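Local coordinates for protein putative S-adenosylmethionine-dependent methyltransferase (Bacteroides thetaiotaomicron, PDB 1WYZ) that probably transfers methyl groups from S-adenosylmethionine, as a member of the RsmI-like methyltransferase family, at residues E159-Y163 and N188-T193; V20-N25 and L118-S122; F61-N65 and Y76-L80. The contacts are given in a common frame with arbitrary orientation. Numbering follows the deposited sequence.

Interaction 1 of 3, residues E159-Y163 and N188-T193; sequences EQRVY and NCRPQT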
loop_
_atom_site.group_PDB
_atom_site.type_symbol
_atom_site.label_atom_id
_atom_site.label_comp_id
_atom_site.label_asym_id
_atom_site.label_seq_id
_atom_site.Cartn_x
_atom_site.Cartn_y
_atom_site.Cartn_z
ATOM N N GLU A 159 -14.677 -8.535 12.009
ATOM C CA GLU A 159 -15.998 -8.340 11.417
ATOM C C GLU A 159 -16.797 -7.255 12.141
ATOM O O GLU A 159 -17.408 -6.395 11.501
ATOM C CB GLU A 159 -16.770 -9.667 11.403
ATOM C CG GLU A 159 -18.121 -9.593 10.697
ATOM C CD GLU A 159 -18.784 -10.957 10.507
ATOM O OE1 GLU A 159 -18.760 -11.777 11.455
ATOM O OE2 GLU A 159 -19.347 -11.200 9.413
ATOM N N GLN A 160 -16.780 -7.278 13.470
ATOM C CA GLN A 160 -17.515 -6.269 14.227
ATOM C C GLN A 160 -16.948 -4.877 13.920
ATOM O O GLN A 160 -17.704 -3.917 13.742
ATOM C CB GLN A 160 -17.462 -6.579 15.733
ATOM C CG GLN A 160 -18.359 -7.759 16.137
ATOM C CD GLN A 160 -18.125 -8.239 17.565
ATOM O OE1 GLN A 160 -16.985 -8.474 17.969
ATOM N NE2 GLN A 160 -19.203 -8.397 18.328
ATOM N N ARG A 161 -15.622 -4.777 13.833
ATOM C CA ARG A 161 -14.976 -3.504 13.532
ATOM C C ARG A 161 -15.376 -3.025 12.138
ATOM O O ARG A 161 -15.465 -1.820 11.875
ATOM C CB ARG A 161 -13.451 -3.641 13.627
ATOM C CG ARG A 161 -12.874 -3.165 14.950
ATOM C CD ARG A 161 -11.371 -3.354 14.986
ATOM N NE ARG A 161 -10.740 -2.732 16.148
ATOM C CZ ARG A 161 -9.433 -2.777 16.388
ATOM N NH1 ARG A 161 -8.625 -3.416 15.553
ATOM N NH2 ARG A 161 -8.929 -2.173 17.455
ATOM N N VAL A 162 -15.615 -3.979 11.247
ATOM C CA VAL A 162 -16.028 -3.648 9.893
ATOM C C VAL A 162 -17.205 -2.672 9.905
ATOM O O VAL A 162 -17.188 -1.645 9.228
ATOM C CB VAL A 162 -16.482 -4.897 9.136
ATOM C CG1 VAL A 162 -16.959 -4.514 7.751
ATOM C CG2 VAL A 162 -15.341 -5.896 9.060
ATOM N N TYR A 163 -18.229 -3.023 10.681
ATOM C CA TYR A 163 -19.443 -2.232 10.807
ATOM C C TYR A 163 -19.324 -1.117 11.828
ATOM O O TYR A 163 -20.027 -0.119 11.740
ATOM C CB TYR A 163 -20.588 -3.142 11.214
ATOM C CG TYR A 163 -20.855 -4.246 10.238
ATOM C CD1 TYR A 163 -21.686 -4.041 9.139
ATOM C CD2 TYR A 163 -20.303 -5.512 10.423
ATOM C CE1 TYR A 163 -21.971 -5.083 8.236
ATOM C CE2 TYR A 163 -20.581 -6.562 9.527
ATOM C CZ TYR A 163 -21.418 -6.332 8.439
ATOM O OH TYR A 163 -21.690 -7.338 7.553
ATOM N N ASN A 188 -17.785 -18.753 10.924
ATOM C CA ASN A 188 -17.891 -17.701 11.938
ATOM C C ASN A 188 -18.428 -16.334 11.510
ATOM O O ASN A 188 -18.917 -15.574 12.350
ATOM C CB ASN A 188 -16.527 -17.495 12.602
ATOM C CG ASN A 188 -15.897 -18.794 13.045
ATOM O OD1 ASN A 188 -15.171 -19.437 12.282
ATOM N ND2 ASN A 188 -16.187 -19.203 14.275
ATOM N N CYS A 189 -18.344 -16.010 10.225
ATOM C CA CYS A 189 -18.813 -14.710 9.761
ATOM C C CYS A 189 -20.272 -14.693 9.344
ATOM O O CYS A 189 -20.859 -15.741 9.062
ATOM C CB CYS A 189 -17.932 -14.214 8.617
ATOM S SG CYS A 189 -16.244 -13.777 9.168
ATOM N N ARG A 190 -20.854 -13.491 9.321
ATOM C CA ARG A 190 -22.254 -13.312 8.953
ATOM C C ARG A 190 -22.471 -13.638 7.494
ATOM O O ARG A 190 -21.557 -13.532 6.682
ATOM C CB ARG A 190 -22.711 -11.864 9.165
ATOM C CG ARG A 190 -22.649 -11.329 10.579
ATOM C CD ARG A 190 -23.437 -10.034 10.641
ATOM N NE ARG A 190 -23.048 -9.226 11.790
ATOM C CZ ARG A 190 -21.821 -8.747 11.974
ATOM N NH1 ARG A 190 -20.876 -9.001 11.078
ATOM N NH2 ARG A 190 -21.537 -8.015 13.046
ATOM N N PRO A 191 -23.697 -14.026 7.133
ATOM C CA PRO A 191 -23.969 -14.350 5.730
ATOM C C PRO A 191 -23.906 -13.151 4.767
ATOM O O PRO A 191 -23.562 -13.313 3.588
ATOM C CB PRO A 191 -25.351 -15.016 5.785
ATOM C CG PRO A 191 -25.973 -14.440 7.015
ATOM C CD PRO A 191 -24.833 -14.385 7.995
ATOM N N GLN A 192 -24.205 -11.951 5.263
ATOM C CA GLN A 192 -24.179 -10.770 4.399
ATOM C C GLN A 192 -22.842 -10.034 4.334
ATOM O O GLN A 192 -22.624 -9.203 3.447
ATOM C CB GLN A 192 -25.302 -9.804 4.790
ATOM C CG GLN A 192 -26.701 -10.333 4.439
ATOM C CD GLN A 192 -26.846 -10.663 2.954
ATOM O OE1 GLN A 192 -27.893 -11.145 2.508
ATOM N NE2 GLN A 192 -25.796 -10.401 2.183
ATOM N N THR A 193 -21.945 -10.334 5.270
ATOM C CA THR A 193 -20.632 -9.706 5.270
ATOM C C THR A 193 -20.002 -10.096 3.932
ATOM O O THR A 193 -20.283 -11.183 3.408
ATOM C CB THR A 193 -19.753 -10.249 6.422
ATOM O OG1 THR A 193 -20.351 -9.927 7.688
ATOM C CG2 THR A 193 -18.360 -9.653 6.359
#
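Glu159 reaches from its helix to the loop at Cys189 and Arg190, and its carboxylate meets the backbone there. This lies in the C-terminal alpha/beta domain of an RsmI-like methyltransferase, where helix 150-165 packs against the loop joining helix 178-188 to strand 194-199. The side chain is extended, with chi1 and chi2 both t, so it spans the gap of 7.2 Å between Glu159 CA and Cys189 CA. Glu159 OE2 accepts from Arg190 N at 2.7 Å, and Glu159 OE1 takes a weak second bond from the same nitrogen. Arg190 NH1 also forms a salt bridge with Glu159 OE2 at 3.2 Å, though the place of NH1 is less sure. Tyr163 CE2, one turn on, lies over one face of the Arg190 guanidinium. Beyond the loop, Thr212 binds the carbonyls of Pro191 and Thr193. Two hydroxyls link to the carboxylate: Tyr163 OH donates to Thr193 OG1 at 2.9 Å, and Thr193 OG1 donates to Glu159 OE2 at a very short 2.4 Å.

Interaction 2 of 3, residues V20-N25 and L118-S122; sequences VLPSYN and LVGPS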
loop_
_atom_site.group_PDB
_atom_site.type_symbol
_atom_site.label_atom_id
_atom_site.label_comp_id
_atom_site.label_asym_id
_atom_site.label_seq_id
_atom_site.Cartn_x
_atom_site.Cartn_y
_atom_site.Cartn_z
ATOM N N VAL A 20 5.804 -4.628 -12.738
ATOM C CA VAL A 20 5.454 -4.148 -11.411
ATOM C C VAL A 20 6.408 -3.156 -10.741
ATOM O O VAL A 20 6.144 -2.713 -9.623
ATOM C CB VAL A 20 5.233 -5.350 -10.483
ATOM C CG1 VAL A 20 4.080 -6.213 -11.024
ATOM C CG2 VAL A 20 6.518 -6.171 -10.382
ATOM N N LEU A 21 7.492 -2.781 -11.421
ATOM C CA LEU A 21 8.458 -1.837 -10.848
ATOM C C LEU A 21 8.735 -0.632 -11.742
ATOM O O LEU A 21 8.872 -0.769 -12.947
ATOM C CB LEU A 21 9.777 -2.549 -10.561
ATOM C CG LEU A 21 9.677 -3.732 -9.598
ATOM C CD1 LEU A 21 10.950 -4.542 -9.655
ATOM C CD2 LEU A 21 9.406 -3.234 -8.181
ATOM N N PRO A 22 8.782 0.576 -11.162
ATOM C CA PRO A 22 9.063 1.727 -12.022
ATOM C C PRO A 22 10.532 1.644 -12.478
ATOM O O PRO A 22 11.411 1.240 -11.701
ATOM C CB PRO A 22 8.804 2.918 -11.097
ATOM C CG PRO A 22 7.737 2.413 -10.192
ATOM C CD PRO A 22 8.236 1.017 -9.867
ATOM N N SER A 23 10.799 2.009 -13.728
ATOM C CA SER A 23 12.163 1.950 -14.244
ATOM C C SER A 23 13.101 2.900 -13.494
ATOM O O SER A 23 14.319 2.744 -13.538
ATOM C CB SER A 23 12.178 2.257 -15.745
ATOM O OG SER A 23 11.666 3.546 -16.025
ATOM N N TYR A 24 12.526 3.877 -12.799
ATOM C CA TYR A 24 13.297 4.840 -12.015
ATOM C C TYR A 24 14.087 4.072 -10.960
ATOM O O TYR A 24 15.238 4.408 -10.638
ATOM C CB TYR A 24 12.341 5.831 -11.327
ATOM C CG TYR A 24 12.994 6.852 -10.413
ATOM C CD1 TYR A 24 13.898 7.793 -10.909
ATOM C CD2 TYR A 24 12.691 6.891 -9.048
ATOM C CE1 TYR A 24 14.481 8.752 -10.064
ATOM C CE2 TYR A 24 13.270 7.848 -8.195
ATOM C CZ TYR A 24 14.163 8.774 -8.709
ATOM O OH TYR A 24 14.732 9.726 -7.879
ATOM N N ASN A 25 13.452 3.038 -10.417
ATOM C CA ASN A 25 14.069 2.214 -9.390
ATOM C C ASN A 25 15.373 1.592 -9.867
ATOM O O ASN A 25 16.279 1.370 -9.069
ATOM C CB ASN A 25 13.097 1.121 -8.950
ATOM C CG ASN A 25 11.818 1.686 -8.375
ATOM O OD1 ASN A 25 11.426 2.808 -8.696
ATOM N ND2 ASN A 25 11.147 0.905 -7.539
ATOM N N LEU A 118 10.515 3.529 -2.534
ATOM C CA LEU A 118 10.205 3.566 -3.960
ATOM C C LEU A 118 8.946 2.746 -4.244
ATOM O O LEU A 118 8.635 1.802 -3.513
ATOM C CB LEU A 118 11.388 3.042 -4.782
ATOM C CG LEU A 118 12.719 3.782 -4.610
ATOM C CD1 LEU A 118 13.703 3.288 -5.669
ATOM C CD2 LEU A 118 12.519 5.294 -4.749
ATOM N N VAL A 119 8.224 3.107 -5.300
ATOM C CA VAL A 119 6.990 2.415 -5.646
ATOM C C VAL A 119 7.182 0.945 -6.015
ATOM O O VAL A 119 8.112 0.573 -6.723
ATOM C CB VAL A 119 6.261 3.133 -6.794
ATOM C CG1 VAL A 119 4.969 2.411 -7.118
ATOM C CG2 VAL A 119 5.965 4.568 -6.402
ATOM N N GLY A 120 6.284 0.109 -5.520
ATOM C CA GLY A 120 6.388 -1.301 -5.813
ATOM C C GLY A 120 5.052 -1.983 -5.654
ATOM O O GLY A 120 4.100 -1.382 -5.149
ATOM N N PRO A 121 4.941 -3.240 -6.085
ATOM C CA PRO A 121 3.643 -3.881 -5.922
ATOM C C PRO A 121 3.399 -4.176 -4.445
ATOM O O PRO A 121 4.307 -4.597 -3.722
ATOM C CB PRO A 121 3.784 -5.141 -6.769
ATOM C CG PRO A 121 5.205 -5.532 -6.521
ATOM C CD PRO A 121 5.947 -4.191 -6.588
ATOM N N SER A 122 2.177 -3.904 -3.995
ATOM C CA SER A 122 1.762 -4.172 -2.622
ATOM C C SER A 122 0.470 -4.955 -2.733
ATOM O O SER A 122 -0.543 -4.431 -3.215
ATOM C CB SER A 122 1.489 -2.881 -1.842
ATOM O OG SER A 122 0.803 -3.161 -0.622
HETATM O O HOH W 1 9.803 4.427 -7.188
#
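Apolar side chains from two loops form the centre of this buried contact. Pro22 packs on Val119, with Pro22 CG 3.8 Å from Val119 CB. Pro121 sits against Val20 and Leu21: its CG is 4.0 Å from Val20 CB, and its CD is 3.9 Å from Leu21 CD2. Gly120 lies between these two proline contacts. Its CA is 5.5 Å from Leu21 CA, the closest pair of CA atoms. The chains run antiparallel, Val20 facing Pro121 and Asn25 facing Leu118, but they do not pair as strands. Further out, Leu118 packs against Asn25 and, more loosely, Tyr24.

The polar edge belongs to Asn25. Its ND2 donates to Val119 O at 3.2 Å. Its OD1 accepts from a water at 2.7 Å, and that water accepts from Val119 N at 2.8 Å. Asn25 therefore serves both the carbonyl and, through water, the amide of one residue.

The contact also lies at the interface with the second subunit: Gln19 of that subunit packs on Pro22 and Tyr24, and its Gly120 packs on Val119. Within the N-terminal domain, the contact joins the chain leading into helix 24-29 to the loop before helix 123-131, where Ser122 sits at the N-cap, its OG making weak bonds to Ile124 N and Ile125 N. That loop follows strand 115-117, an edge strand of the parallel sheet, and Leu118 rests on Tyr6 and Leu8 of strand 5-8 beside it.

Interaction 3 of 3, residues F61-N65 and Y76-L80; sequences FYPLN and YLKPL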
loop_
_atom_site.group_PDB
_atom_site.type_symbol
_atom_site.label_atom_id
_atom_site.label_comp_id
_atom_site.label_asym_id
_atom_site.label_seq_id
_atom_site.Cartn_x
_atom_site.Cartn_y
_atom_site.Cartn_z
ATOM N N PHE A 61 26.616 -6.806 0.995
ATOM C CA PHE A 61 25.258 -7.132 1.397
ATOM C C PHE A 61 25.262 -7.480 2.882
ATOM O O PHE A 61 25.914 -8.435 3.298
ATOM C CB PHE A 61 24.736 -8.336 0.612
ATOM C CG PHE A 61 24.861 -8.203 -0.886
ATOM C CD1 PHE A 61 26.100 -8.338 -1.517
ATOM C CD2 PHE A 61 23.731 -7.981 -1.672
ATOM C CE1 PHE A 61 26.211 -8.258 -2.917
ATOM C CE2 PHE A 61 23.825 -7.900 -3.071
ATOM C CZ PHE A 61 25.069 -8.040 -3.691
ATOM N N TYR A 62 24.538 -6.704 3.678
ATOM C CA TYR A 62 24.459 -6.948 5.115
ATOM C C TYR A 62 23.178 -7.720 5.435
ATOM O O TYR A 62 22.071 -7.239 5.170
ATOM C CB TYR A 62 24.457 -5.620 5.888
ATOM C CG TYR A 62 25.712 -4.795 5.708
ATOM C CD1 TYR A 62 26.945 -5.237 6.198
ATOM C CD2 TYR A 62 25.674 -3.576 5.035
ATOM C CE1 TYR A 62 28.115 -4.477 6.017
ATOM C CE2 TYR A 62 26.837 -2.808 4.849
ATOM C CZ TYR A 62 28.050 -3.265 5.338
ATOM O OH TYR A 62 29.184 -2.513 5.126
ATOM N N PRO A 63 23.313 -8.940 5.990
ATOM C CA PRO A 63 22.169 -9.785 6.354
ATOM C C PRO A 63 21.380 -9.175 7.509
ATOM O O PRO A 63 21.968 -8.699 8.484
ATOM C CB PRO A 63 22.828 -11.107 6.736
ATOM C CG PRO A 63 24.043 -11.138 5.876
ATOM C CD PRO A 63 24.559 -9.721 6.033
ATOM N N LEU A 64 20.052 -9.205 7.397
ATOM C CA LEU A 64 19.170 -8.630 8.414
ATOM C C LEU A 64 18.045 -9.600 8.806
ATOM O O LEU A 64 17.479 -10.280 7.949
ATOM C CB LEU A 64 18.573 -7.332 7.859
ATOM C CG LEU A 64 18.150 -6.188 8.782
ATOM C CD1 LEU A 64 16.954 -6.580 9.627
ATOM C CD2 LEU A 64 19.329 -5.808 9.646
ATOM N N ASN A 65 17.727 -9.652 10.100
ATOM C CA ASN A 65 16.669 -10.527 10.627
ATOM C C ASN A 65 15.663 -9.766 11.484
ATOM O O ASN A 65 15.780 -8.554 11.668
ATOM C CB ASN A 65 17.267 -11.642 11.490
ATOM C CG ASN A 65 17.408 -12.944 10.743
ATOM O OD1 ASN A 65 16.510 -13.347 10.001
ATOM N ND2 ASN A 65 18.529 -13.624 10.947
ATOM N N TYR A 76 25.624 -1.397 10.182
ATOM C CA TYR A 76 25.273 -1.583 8.783
ATOM C C TYR A 76 25.004 -0.250 8.085
ATOM O O TYR A 76 25.226 -0.119 6.881
ATOM C CB TYR A 76 24.027 -2.454 8.649
ATOM C CG TYR A 76 24.178 -3.869 9.142
ATOM C CD1 TYR A 76 25.412 -4.518 9.113
ATOM C CD2 TYR A 76 23.068 -4.585 9.581
ATOM C CE1 TYR A 76 25.530 -5.850 9.510
ATOM C CE2 TYR A 76 23.175 -5.910 9.975
ATOM C CZ TYR A 76 24.404 -6.538 9.938
ATOM O OH TYR A 76 24.501 -7.851 10.337
ATOM N N LEU A 77 24.513 0.728 8.848
ATOM C CA LEU A 77 24.193 2.053 8.328
ATOM C C LEU A 77 25.400 2.972 8.146
ATOM O O LEU A 77 25.293 4.016 7.501
ATOM C CB LEU A 77 23.176 2.740 9.246
ATOM C CG LEU A 77 21.680 2.468 9.051
ATOM C CD1 LEU A 77 21.419 0.995 8.927
ATOM C CD2 LEU A 77 20.914 3.046 10.229
ATOM N N LYS A 78 26.539 2.577 8.707
ATOM C CA LYS A 78 27.760 3.376 8.635
ATOM C C LYS A 78 28.068 3.947 7.257
ATOM O O LYS A 78 28.483 5.101 7.139
ATOM C CB LYS A 78 28.957 2.565 9.143
ATOM C CG LYS A 78 28.885 2.248 10.612
ATOM C CD LYS A 78 30.158 1.609 11.126
ATOM C CE LYS A 78 30.044 1.358 12.626
ATOM N NZ LYS A 78 31.274 0.776 13.217
ATOM N N PRO A 79 27.897 3.145 6.198
ATOM C CA PRO A 79 28.190 3.722 4.886
ATOM C C PRO A 79 27.263 4.913 4.622
ATOM O O PRO A 79 27.704 5.961 4.134
ATOM C CB PRO A 79 27.945 2.556 3.945
ATOM C CG PRO A 79 28.439 1.395 4.762
ATOM C CD PRO A 79 27.802 1.677 6.113
ATOM N N LEU A 80 25.984 4.749 4.958
ATOM C CA LEU A 80 25.009 5.819 4.766
ATOM C C LEU A 80 25.414 7.040 5.596
ATOM O O LEU A 80 25.353 8.183 5.128
ATOM C CB LEU A 80 23.605 5.355 5.175
ATOM C CG LEU A 80 22.537 6.447 5.083
ATOM C CD1 LEU A 80 22.667 7.171 3.755
ATOM C CD2 LEU A 80 21.163 5.844 5.237
#
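Tyr76 and Tyr62 bury the largest areas here, 111 and 88 Å². They pack helix 70-81 against strand 62-63, an edge strand of the parallel five-stranded sheet in the N-terminal alpha/beta domain. Strand and helix follow each other closely in the chain, so the contact is the first part of a beta-alpha-beta crossover that leads on to strand 86-89.

The two tyrosine rings are nearly parallel, with planes at 23°. They are slid apart, with centroids 4.9 Å from each other, and barely overlap. The closest atoms are Tyr62 CD1 and Tyr76 CD1, at 3.4 Å. The slide places the CB of Tyr62 over the face of the Tyr76 ring. It forms a CH-pi contact 3.7 Å from the ring centroid and 17° off the normal. In return, Tyr76 CA lies over a face of the Tyr62 ring. Each ring is thus laid along the base of the other side chain.

The ends of the pair are closed by smaller contacts. Pro79, one helical turn after Tyr76, approaches the far end of Tyr62, with Pro79 CG 4.0 Å from Tyr62 OH. The helix is kinked around Pro79. Ile36 of the neighbouring strand 34-37 touches both tyrosines. Leu64 also touches Ile36, and it reaches the Tyr76 ring at its edge, with Leu64 CD2 3.9 Å from Tyr76 CE2.

In the fold
From the N terminus, interaction 2 brings residues 20-25 to residues 118-122. It closes a long loop, which holds much of the parallel sheet. Interaction 3 is nested inside it, a short loop running from edge strand 62-63 to helix 70-81. The centres of these two contacts are 22 Å apart and they do not touch. Interaction 1 opens only after interaction 2 has closed. It ties helix 150-165 to the loop before strand 194-199, bridging strand 168-173 and helix 178-188. It lies across the chain's centre from both others, 34 Å from interaction 2 and 44 Å from interaction 3 between centres. Interaction 2 lies largely at the subunit interface, which interaction 1 reaches through Arg161.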